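Local coordinates for protein serine protease (Nocardiopsis alba, PDB 2OUA) that probably acts as a secreted serine endopeptidase of the trypsin-like S1 family, the mature protease domain cut from a longer zymogen, at residues A21-A24 against S25-G29. Residues are numbered along the deposited sequence; the frame is centred on the assembly and turned at random.
Sequences ATNA and SGQPG
Asn23 and Gln27 grip each other across the tip of a beta hairpin, strand 14-22 turning back into strand 28-32 through a type I turn from Asn23 to Gly26 with a G1 bulge at Gly26, in the N-terminal sheet of this trypsin-like fold and away from the predicted catalytic triad. Gly26 N closes the turn on Asn23 O at 2.8 Å, and one step along the hairpin Asn23 N donates to Gln27 O at 2.9 Å. The tight part is the Asn23 side chain. With CG set between backbone N and carbonyl carbon (chi1 62°), its amide folds over the turn, and OD1 accepts Gln27 N at 2.9 Å, the donor standing well above the carbonyl plane; Ser25 N adds a weak bond to the same oxygen. Asn23 is buried, its ND2 also hydrogen-bonding Glu53 OE2, and Phe64 and Arg66 pack against this side chain. By contrast, Ala24, Ser25 and Gly26 at the outer bend are solvent-exposed, Gly26 making the bulge with a positive phi of 80°. Toward the strands, Ala21 N bonds to Gly29 O at 3.0 Å, while Thr22 and Pro28 share the face that meets Leu73. The two side-chain amides, 40° apart in plane, are joined by Asn23 ND2 donating to an in-plane lone pair of Gln27 OE1 at 2.8 Å.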
loop_
_atom_site.group_PDB
_atom_site.type_symbol
_atom_site.label_atom_id
_atom_site.label_comp_id
_atom_site.label_asym_id
_atom_site.label_seq_id
_atom_site.Cartn_x
_atom_site.Cartn_y
_atom_site.Cartn_z
ATOM N N ALA A 21 7.181 0.319 8.025
ATOM C CA ALA A 21 8.590 0.391 7.654
ATOM C C ALA A 21 9.291 1.501 8.438
ATOM O O ALA A 21 8.642 2.378 8.999
ATOM C CB ALA A 21 8.727 0.652 6.151
ATOM N N THR A 22 10.620 1.449 8.474
ATOM C CA THR A 22 11.408 2.458 9.167
ATOM C C THR A 22 12.293 3.148 8.131
ATOM O O THR A 22 12.706 2.519 7.157
ATOM C CB THR A 22 12.303 1.822 10.261
ATOM O OG1 THR A 22 13.192 0.868 9.663
ATOM C CG2 THR A 22 11.451 1.108 11.295
ATOM N N ASN A 23 12.572 4.435 8.315
ATOM C CA ASN A 23 13.426 5.133 7.357
ATOM C C ASN A 23 14.891 5.018 7.764
ATOM O O ASN A 23 15.215 4.364 8.758
ATOM C CB ASN A 23 13.025 6.609 7.221
ATOM C CG ASN A 23 13.179 7.389 8.513
ATOM O OD1 ASN A 23 13.920 6.989 9.412
ATOM N ND2 ASN A 23 12.490 8.523 8.601
ATOM N N ALA A 24 15.769 5.652 6.994
ATOM C CA ALA A 24 17.206 5.606 7.248
ATOM C C ALA A 24 17.610 6.060 8.651
ATOM O O ALA A 24 18.643 5.633 9.166
ATOM C CB ALA A 24 17.943 6.434 6.199
ATOM N N SER A 25 16.807 6.923 9.264
ATOM C CA SER A 25 17.104 7.410 10.609
ATOM C C SER A 25 16.516 6.503 11.687
ATOM O O SER A 25 16.625 6.791 12.880
ATOM C CB SER A 25 16.567 8.832 10.796
ATOM O OG SER A 25 17.300 9.764 10.018
ATOM N N GLY A 26 15.889 5.409 11.263
ATOM C CA GLY A 26 15.299 4.483 12.214
ATOM C C GLY A 26 13.954 4.951 12.734
ATOM O O GLY A 26 13.460 4.461 13.751
ATOM N N GLN A 27 13.350 5.904 12.035
ATOM C CA GLN A 27 12.058 6.437 12.443
ATOM C C GLN A 27 10.939 5.589 11.838
ATOM O O GLN A 27 10.984 5.237 10.657
ATOM C CB GLN A 27 11.957 7.898 12.006
ATOM C CG GLN A 27 13.165 8.705 12.461
ATOM C CD GLN A 27 13.220 10.096 11.871
ATOM O OE1 GLN A 27 12.996 10.286 10.676
ATOM N NE2 GLN A 27 13.536 11.079 12.705
ATOM N N PRO A 28 9.924 5.252 12.648
ATOM C CA PRO A 28 8.780 4.438 12.226
ATOM C C PRO A 28 7.808 5.152 11.299
ATOM O O PRO A 28 7.606 6.360 11.397
ATOM C CB PRO A 28 8.134 4.062 13.555
ATOM C CG PRO A 28 8.302 5.327 14.338
ATOM C CD PRO A 28 9.745 5.714 14.037
ATOM N N GLY A 29 7.200 4.384 10.400
ATOM C CA GLY A 29 6.242 4.942 9.464
ATOM C C GLY A 29 5.678 3.821 8.619
ATOM O O GLY A 29 5.661 2.665 9.049
#